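Local coordinates for proteolytically activated form of PPO4 Tyrosinase (Agaricus bisporus var. bisporus H97, PDB 4OUA), which uses copper to hydroxylate monophenols to o-diphenols and oxidise these to reactive o-quinones, the first step of melanin synthesis, at residues F135-P140 and L210-T215; D251-F256 and W279-N284; V257-G260 and M266-A269. All coordinates share one frame; numbering follows the deposited sequence.

Contact 1 comes first along the chain. It closes a 69-residue excursion, which includes a two-stranded antiparallel hairpin, by setting the loop before helix 141-144 against helix 201-224. Contact 2 opens only after contact 1 has closed. It joins helix 246-258 to helix 277-295 around a copper ion and closes a loop of 22 residues. Contact 3 is nested inside that loop and folds the segment 266-269 back on the end of helix 246-258. Contacts 2 and 3 therefore share this helix and touch at His254 and Met266. Contact 1 meets the same helix from another side, through Ile253 and Phe256. All three lie within the central domain of tyrosinase.

Contact 1 (F135-P140 and L210-T215); sequences FALVPP and LEADST
Leu137 meets the helix 210-215 mainly through one methyl group. CD2 of Leu137 lies on the backbone where Glu211 passes into Ala212, 3.5 Å from N of Ala212. The same CD2 of Leu137 is 3.9 Å from CB of Glu211. Nearer the root of the side chain, CB of Leu137 packs alongside CB of Ala212 at 4.2 Å. CG of Leu137 stands anti to its own backbone N (chi1 -173°), which carries the branch away from the loop and against the helix. The other methyl, CD1, turns to Ile253 of helix 246-258.

The one polar side-chain atom that meets Leu137 is the hydroxyl of Thr215. OG1 of Thr215 is 3.6 Å from CD2 of Leu137, but it is engaged within its own helix. OG1 of Thr215 donates to O of Glu211 at 2.8 Å. That O of Glu211 also accepts from OG of Ser214 at 3.0 Å and from the backbone N of Thr215. The two hydroxyls come from opposite faces of the carbonyl plane, OG1 of Thr215 tilted 44° out of it and OG of Ser214 37°. This triple grip sits at a kink, where N of Asp213 and N of Ser214 lack the bond to the preceding turn.

The contact is structural packing within the central domain; the side chain of Leu137 is about 13 Å from a copper ion. Leu208 and Phe256 add further apolar surface around it. OG1 of Thr215 and O of Glu211 are bonded inside the helix, which is consistent with an apolar methyl lying beside them. Between the two segments the joining force is van der Waals packing of Leu137.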
loop_
_atom_site.group_PDB
_atom_site.type_symbol
_atom_site.label_atom_id
_atom_site.label_comp_id
_atom_site.label_asym_id
_atom_site.label_seq_id
_atom_site.Cartn_x
_atom_site.Cartn_y
_atom_site.Cartn_z
ATOM N N PHE A 135 -15.512 -3.008 -3.711
ATOM C CA PHE A 135 -16.524 -4.047 -3.561
ATOM C C PHE A 135 -16.979 -4.179 -2.112
ATOM O O PHE A 135 -18.134 -4.511 -1.842
ATOM C CB PHE A 135 -15.996 -5.390 -4.069
ATOM C CG PHE A 135 -16.970 -6.519 -3.910
ATOM C CD1 PHE A 135 -17.926 -6.768 -4.879
ATOM C CD2 PHE A 135 -16.935 -7.329 -2.788
ATOM C CE1 PHE A 135 -18.829 -7.806 -4.733
ATOM C CE2 PHE A 135 -17.834 -8.366 -2.635
ATOM C CZ PHE A 135 -18.782 -8.605 -3.609
ATOM N N ALA A 136 -16.064 -3.928 -1.182
ATOM C CA ALA A 136 -16.381 -4.000 0.240
ATOM C C ALA A 136 -15.651 -2.903 1.007
ATOM O O ALA A 136 -14.598 -3.142 1.596
ATOM C CB ALA A 136 -16.026 -5.369 0.797
ATOM N N LEU A 137 -16.220 -1.702 0.989
ATOM C CA LEU A 137 -15.590 -0.543 1.607
ATOM C C LEU A 137 -15.407 -0.745 3.108
ATOM O O LEU A 137 -14.358 -0.422 3.659
ATOM C CB LEU A 137 -16.412 0.719 1.336
ATOM C CG LEU A 137 -15.793 2.045 1.779
ATOM C CD1 LEU A 137 -14.373 2.188 1.247
ATOM C CD2 LEU A 137 -16.653 3.208 1.314
ATOM N N VAL A 138 -16.426 -1.286 3.766
ATOM C CA VAL A 138 -16.323 -1.587 5.188
ATOM C C VAL A 138 -15.492 -2.849 5.387
ATOM O O VAL A 138 -15.948 -3.952 5.088
ATOM C CB VAL A 138 -17.708 -1.773 5.836
ATOM C CG1 VAL A 138 -17.562 -2.019 7.326
ATOM C CG2 VAL A 138 -18.580 -0.556 5.580
ATOM N N PRO A 139 -14.261 -2.689 5.896
ATOM C CA PRO A 139 -13.333 -3.811 6.057
ATOM C C PRO A 139 -13.737 -4.730 7.203
ATOM O O PRO A 139 -14.660 -4.401 7.948
ATOM C CB PRO A 139 -12.005 -3.118 6.359
ATOM C CG PRO A 139 -12.413 -1.865 7.066
ATOM C CD PRO A 139 -13.704 -1.429 6.421
ATOM N N PRO A 140 -13.054 -5.877 7.336
ATOM C CA PRO A 140 -13.290 -6.825 8.430
ATOM C C PRO A 140 -12.978 -6.212 9.793
ATOM O O PRO A 140 -12.241 -5.230 9.872
ATOM C CB PRO A 140 -12.329 -7.975 8.113
ATOM C CG PRO A 140 -12.051 -7.850 6.650
ATOM C CD PRO A 140 -12.056 -6.379 6.380
ATOM N N LEU A 210 -21.907 4.523 4.129
ATOM C CA LEU A 210 -22.631 5.469 3.281
ATOM C C LEU A 210 -21.900 5.744 1.970
ATOM O O LEU A 210 -22.527 5.914 0.926
ATOM C CB LEU A 210 -22.866 6.785 4.028
ATOM C CG LEU A 210 -23.896 6.760 5.156
ATOM C CD1 LEU A 210 -24.033 8.138 5.782
ATOM C CD2 LEU A 210 -25.238 6.265 4.640
ATOM N N GLU A 211 -20.572 5.788 2.028
ATOM C CA GLU A 211 -19.764 6.095 0.851
ATOM C C GLU A 211 -19.526 4.864 -0.023
ATOM O O GLU A 211 -18.928 4.962 -1.094
ATOM C CB GLU A 211 -18.423 6.703 1.268
ATOM C CG GLU A 211 -18.532 8.072 1.926
ATOM C CD GLU A 211 -18.975 9.160 0.962
ATOM O OE1 GLU A 211 -19.060 8.888 -0.255
ATOM O OE2 GLU A 211 -19.236 10.291 1.422
ATOM N N ALA A 212 -20.008 3.711 0.437
ATOM C CA ALA A 212 -19.786 2.443 -0.255
ATOM C C ALA A 212 -20.277 2.464 -1.703
ATOM O O ALA A 212 -19.516 2.168 -2.623
ATOM C CB ALA A 212 -20.458 1.310 0.506
ATOM N N ASP A 213 -21.547 2.809 -1.896
ATOM C CA ASP A 213 -22.155 2.809 -3.224
ATOM C C ASP A 213 -21.405 3.700 -4.210
ATOM O O ASP A 213 -21.107 3.284 -5.329
ATOM C CB ASP A 213 -23.617 3.253 -3.141
ATOM C CG ASP A 213 -24.494 2.248 -2.418
ATOM O OD1 ASP A 213 -24.609 2.339 -1.178
ATOM O OD2 ASP A 213 -25.070 1.369 -3.094
ATOM N N SER A 214 -21.100 4.924 -3.795
ATOM C CA SER A 214 -20.416 5.873 -4.667
ATOM C C SER A 214 -18.992 5.418 -4.977
ATOM O O SER A 214 -18.473 5.671 -6.064
ATOM C CB SER A 214 -20.396 7.265 -4.034
ATOM O OG SER A 214 -19.584 7.285 -2.874
ATOM N N THR A 215 -18.365 4.746 -4.017
ATOM C CA THR A 215 -16.996 4.273 -4.185
ATOM C C THR A 215 -16.902 3.192 -5.259
ATOM O O THR A 215 -15.948 3.162 -6.035
ATOM C CB THR A 215 -16.423 3.727 -2.864
ATOM O OG1 THR A 215 -16.275 4.801 -1.927
ATOM C CG2 THR A 215 -15.065 3.087 -3.097
#

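Contact 2 (D251-F256 and W279-N284); sequences DDIHGF and WLHHSN. With CU1 (copper (I) ion), chain D.
Ile253 and His281 form the close-packed side of this contact. CB of Ile253 lies over one face of the His281 ring, offset toward its rim, in a CH-pi contact 3.6 Å from the ring centroid. The ND1 edge of His281 points to the face of His254 in a T-shaped pair, planes at 73°. With CG anti to the backbone N (chi1 -180°), the His281 ring extends from its helix to meet both Ile253 and His254. The axes of segments 251-256 and 279-284 come within 11.0 Å and run nearly antiparallel, at 163°.

This is a wall of the tyrosinase four-helix bundle, which houses the dinuclear type-3 copper centre. NE2 of His254 and NE2 of His282 bind the same copper ion, each at 2.0 Å, and His250 is the third histidine. The second copper belongs to His56, His81 and His90. With an alanine in place of His281, Ile253 would probably face a gap and His254 would lose the ring that steadies its face.

Toward the copper the rings no longer lie over one another. His254 and His282 meet rim to rim. NE2 of His254 and NE2 of His282 are 3.2 Å apart and are held together by the metal. A water 2.3 Å from the copper ion takes a further place on it.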
loop_
_atom_site.group_PDB
_atom_site.type_symbol
_atom_site.label_atom_id
_atom_site.label_comp_id
_atom_site.label_asym_id
_atom_site.label_seq_id
_atom_site.Cartn_x
_atom_site.Cartn_y
_atom_site.Cartn_z
ATOM N N ASP A 251 -7.547 8.847 -3.722
ATOM C CA ASP A 251 -7.543 9.914 -2.724
ATOM C C ASP A 251 -8.726 9.814 -1.766
ATOM O O ASP A 251 -8.610 10.164 -0.593
ATOM C CB ASP A 251 -7.548 11.284 -3.403
ATOM C CG ASP A 251 -6.273 11.560 -4.172
ATOM O OD1 ASP A 251 -5.229 10.966 -3.829
ATOM O OD2 ASP A 251 -6.315 12.376 -5.118
ATOM N N ASP A 252 -9.861 9.341 -2.270
ATOM C CA ASP A 252 -11.082 9.255 -1.473
ATOM C C ASP A 252 -10.921 8.351 -0.253
ATOM O O ASP A 252 -11.536 8.586 0.787
ATOM C CB ASP A 252 -12.248 8.759 -2.333
ATOM C CG ASP A 252 -12.703 9.789 -3.353
ATOM O OD1 ASP A 252 -11.863 10.600 -3.797
ATOM O OD2 ASP A 252 -13.901 9.785 -3.709
ATOM N N ILE A 253 -10.097 7.317 -0.378
ATOM C CA ILE A 253 -9.909 6.372 0.717
ATOM C C ILE A 253 -9.067 6.975 1.836
ATOM O O ILE A 253 -9.268 6.660 3.007
ATOM C CB ILE A 253 -9.251 5.067 0.238
ATOM C CG1 ILE A 253 -10.059 4.452 -0.906
ATOM C CG2 ILE A 253 -9.123 4.086 1.393
ATOM C CD1 ILE A 253 -11.490 4.134 -0.536
ATOM N N HIS A 254 -8.137 7.828 1.481
ATOM C CA HIS A 254 -7.333 8.529 2.478
ATOM C C HIS A 254 -8.198 9.515 3.251
ATOM O O HIS A 254 -8.013 9.711 4.451
ATOM C CB HIS A 254 -6.155 9.253 1.822
ATOM C CG HIS A 254 -5.021 8.348 1.450
ATOM N ND1 HIS A 254 -4.191 7.771 2.386
ATOM C CD2 HIS A 254 -4.579 7.922 0.242
ATOM C CE1 HIS A 254 -3.287 7.027 1.771
ATOM N NE2 HIS A 254 -3.503 7.099 0.470
ATOM N N GLY A 255 -9.143 10.146 2.560
ATOM C CA GLY A 255 -10.055 11.090 3.178
ATOM C C GLY A 255 -11.034 10.422 4.123
ATOM O O GLY A 255 -11.265 10.906 5.229
ATOM N N PHE A 256 -11.610 9.308 3.684
ATOM C CA PHE A 256 -12.586 8.578 4.488
ATOM C C PHE A 256 -12.004 8.152 5.829
ATOM O O PHE A 256 -12.666 8.244 6.861
ATOM C CB PHE A 256 -13.092 7.344 3.735
ATOM C CG PHE A 256 -13.896 7.662 2.508
ATOM C CD1 PHE A 256 -14.416 8.931 2.310
ATOM C CD2 PHE A 256 -14.139 6.689 1.552
ATOM C CE1 PHE A 256 -15.157 9.222 1.181
ATOM C CE2 PHE A 256 -14.879 6.974 0.424
ATOM C CZ PHE A 256 -15.388 8.241 0.238
ATOM N N TRP A 279 -1.135 0.259 3.775
ATOM C CA TRP A 279 -0.554 -0.766 2.915
ATOM C C TRP A 279 -1.608 -1.685 2.303
ATOM O O TRP A 279 -1.447 -2.160 1.176
ATOM C CB TRP A 279 0.468 -1.583 3.704
ATOM C CG TRP A 279 1.517 -0.730 4.342
ATOM C CD1 TRP A 279 1.585 -0.355 5.652
ATOM C CD2 TRP A 279 2.641 -0.125 3.692
ATOM N NE1 TRP A 279 2.689 0.437 5.861
ATOM C CE2 TRP A 279 3.353 0.596 4.672
ATOM C CE3 TRP A 279 3.118 -0.125 2.377
ATOM C CZ2 TRP A 279 4.516 1.306 4.380
ATOM C CZ3 TRP A 279 4.273 0.582 2.089
ATOM C CH2 TRP A 279 4.959 1.287 3.086
ATOM N N LEU A 280 -2.686 -1.902 3.057
ATOM C CA LEU A 280 -3.795 -2.697 2.546
ATOM C C LEU A 280 -4.504 -1.944 1.426
ATOM O O LEU A 280 -5.015 -2.543 0.477
ATOM C CB LEU A 280 -4.780 -3.046 3.664
ATOM C CG LEU A 280 -4.323 -4.124 4.647
ATOM C CD1 LEU A 280 -3.219 -3.596 5.543
ATOM C CD2 LEU A 280 -5.490 -4.633 5.476
ATOM N N HIS A 281 -4.480 -0.577 1.569
ATOM C CA HIS A 281 -5.056 0.308 0.567
ATOM C C HIS A 281 -4.280 0.231 -0.741
ATOM O O HIS A 281 -4.833 -0.110 -1.786
ATOM C CB HIS A 281 -5.075 1.753 1.072
ATOM C CG HIS A 281 -5.663 2.725 0.098
ATOM N ND1 HIS A 281 -5.287 4.053 0.047
ATOM C CD2 HIS A 281 -6.602 2.565 -0.865
ATOM C CE1 HIS A 281 -5.977 4.666 -0.896
ATOM N NE2 HIS A 281 -6.775 3.785 -1.471
ATOM N N HIS A 282 -2.992 0.548 -0.670
ATOM C CA HIS A 282 -2.162 0.650 -1.863
ATOM C C HIS A 282 -1.795 -0.712 -2.443
ATOM O O HIS A 282 -1.264 -0.796 -3.552
ATOM C CB HIS A 282 -0.904 1.457 -1.553
ATOM C CG HIS A 282 -1.138 2.934 -1.519
ATOM N ND1 HIS A 282 -0.888 3.752 -2.601
ATOM C CD2 HIS A 282 -1.619 3.740 -0.543
ATOM C CE1 HIS A 282 -1.194 4.998 -2.288
ATOM N NE2 HIS A 282 -1.645 5.019 -1.046
ATOM N N SER A 283 -2.094 -1.818 -1.688
ATOM C CA SER A 283 -1.996 -3.154 -2.259
ATOM C C SER A 283 -3.152 -3.350 -3.228
ATOM O O SER A 283 -3.015 -4.013 -4.257
ATOM C CB SER A 283 -2.022 -4.228 -1.172
ATOM O OG SER A 283 -2.116 -5.522 -1.746
ATOM N N ASN A 284 -4.292 -2.759 -2.884
ATOM C CA ASN A 284 -5.479 -2.813 -3.723
ATOM C C ASN A 284 -5.393 -1.801 -4.858
ATOM O O ASN A 284 -5.900 -2.037 -5.953
ATOM C CB ASN A 284 -6.736 -2.569 -2.885
ATOM C CG ASN A 284 -8.009 -2.697 -3.693
ATOM O OD1 ASN A 284 -8.382 -3.794 -4.113
ATOM N ND2 ASN A 284 -8.691 -1.577 -3.906
HETATM CU CU CU1 D . -2.066 6.938 -0.902
HETATM O O HOH W 1 -0.436 8.489 -1.201
#

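Contact 3 (V257-G260 and M266-A269); sequences VGRG and MTHA
Met266 lies against the last turn of helix 246-258, where it meets Val257 and Gly258. CG of Met266 packs on CG1 of Val257 at 3.4 Å. CB of Met266 sits 3.6 Å from N of Gly258. The chain bends at chi2 (-67°) and again at chi3, which folds the sulfur end back to where Ile277 and Phe278 of helix 277-295 lie. The CA atoms of Met266 and Gly258 are only 4.1 Å apart. A side chain on Gly258 would point into the backbone between Met266 and Thr267, so glycine suits this site. The carbonyl O of Met266 forms a weak hydrogen bond with ND1 of His254.

Thr267 continues along the end of the helix. CG2 of Thr267 touches C of Gly258 at 3.4 Å. CB of Thr267 lies 3.6 Å from N of Arg259, the first residue to leave helical geometry. OG1 of Thr267 is anti to the backbone N (chi1 -174°) and comes alongside CB of Arg259 at 3.9 Å. This torsion puts CG2 in the crowded position, between N and the carbonyl carbon, and against Gly258.

His268 turns to other partners and meets Phe271 and Phe183 edge-to-face. Ala269 takes the segment on toward the other copper site, where its O accepts a hydrogen bond from ND1 of His56.

The two segments meet by van der Waals packing on Val257, Gly258 and the start of Arg259. Beyond it, the segment also offers backbone carbonyls to the copper sites. The carbonyls of Met266 and Ala269 would then restrain the turning of the His254 and His56 rings from the second shell, the first through only a weak bond.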
loop_
_atom_site.group_PDB
_atom_site.type_symbol
_atom_site.label_atom_id
_atom_site.label_comp_id
_atom_site.label_asym_id
_atom_site.label_seq_id
_atom_site.Cartn_x
_atom_site.Cartn_y
_atom_site.Cartn_z
ATOM N N VAL A 257 -10.761 7.688 5.806
ATOM C CA VAL A 257 -10.129 7.120 6.991
ATOM C C VAL A 257 -9.508 8.178 7.897
ATOM O O VAL A 257 -9.636 8.112 9.120
ATOM C CB VAL A 257 -9.039 6.102 6.602
ATOM C CG1 VAL A 257 -8.304 5.615 7.839
ATOM C CG2 VAL A 257 -9.648 4.937 5.840
ATOM N N GLY A 258 -8.837 9.153 7.295
ATOM C CA GLY A 258 -8.082 10.133 8.055
ATOM C C GLY A 258 -8.842 11.388 8.440
ATOM O O GLY A 258 -8.584 11.975 9.491
ATOM N N ARG A 259 -9.780 11.800 7.595
ATOM C CA ARG A 259 -10.482 13.064 7.794
ATOM C C ARG A 259 -11.751 12.908 8.631
ATOM O O ARG A 259 -12.760 12.386 8.157
ATOM C CB ARG A 259 -10.825 13.689 6.439
ATOM C CG ARG A 259 -11.344 15.117 6.508
ATOM C CD ARG A 259 -10.282 16.069 7.035
ATOM N NE ARG A 259 -10.624 17.464 6.773
ATOM C CZ ARG A 259 -11.385 18.211 7.567
ATOM N NH1 ARG A 259 -11.889 17.699 8.682
ATOM N NH2 ARG A 259 -11.642 19.471 7.245
ATOM N N GLY A 260 -11.690 13.365 9.878
ATOM C CA GLY A 260 -12.860 13.412 10.737
ATOM C C GLY A 260 -13.286 14.852 10.953
ATOM O O GLY A 260 -13.531 15.583 9.994
ATOM N N MET A 266 -4.142 9.430 7.932
ATOM C CA MET A 266 -4.435 8.935 6.588
ATOM C C MET A 266 -4.791 10.043 5.597
ATOM O O MET A 266 -4.681 9.855 4.386
ATOM C CB MET A 266 -5.574 7.911 6.636
ATOM C CG MET A 266 -5.124 6.483 6.895
ATOM S SD MET A 266 -4.162 5.789 5.534
ATOM C CE MET A 266 -5.405 5.652 4.253
ATOM N N THR A 267 -5.217 11.195 6.104
ATOM C CA THR A 267 -5.616 12.295 5.230
ATOM C C THR A 267 -4.513 13.341 5.098
ATOM O O THR A 267 -4.769 14.481 4.711
ATOM C CB THR A 267 -6.899 12.979 5.733
ATOM O OG1 THR A 267 -7.321 13.961 4.778
ATOM C CG2 THR A 267 -6.656 13.648 7.076
ATOM N N HIS A 268 -3.287 12.944 5.417
ATOM C CA HIS A 268 -2.131 13.825 5.296
ATOM C C HIS A 268 -0.958 13.049 4.701
ATOM O O HIS A 268 -0.455 12.108 5.312
ATOM C CB HIS A 268 -1.753 14.410 6.659
ATOM C CG HIS A 268 -0.904 15.641 6.575
ATOM N ND1 HIS A 268 0.337 15.650 5.976
ATOM C CD2 HIS A 268 -1.118 16.902 7.019
ATOM C CE1 HIS A 268 0.851 16.866 6.051
ATOM N NE2 HIS A 268 -0.013 17.644 6.679
ATOM N N ALA A 269 -0.529 13.451 3.509
ATOM C CA ALA A 269 0.490 12.714 2.764
ATOM C C ALA A 269 1.800 12.558 3.536
ATOM O O ALA A 269 2.594 11.663 3.248
ATOM C CB ALA A 269 0.751 13.396 1.428
#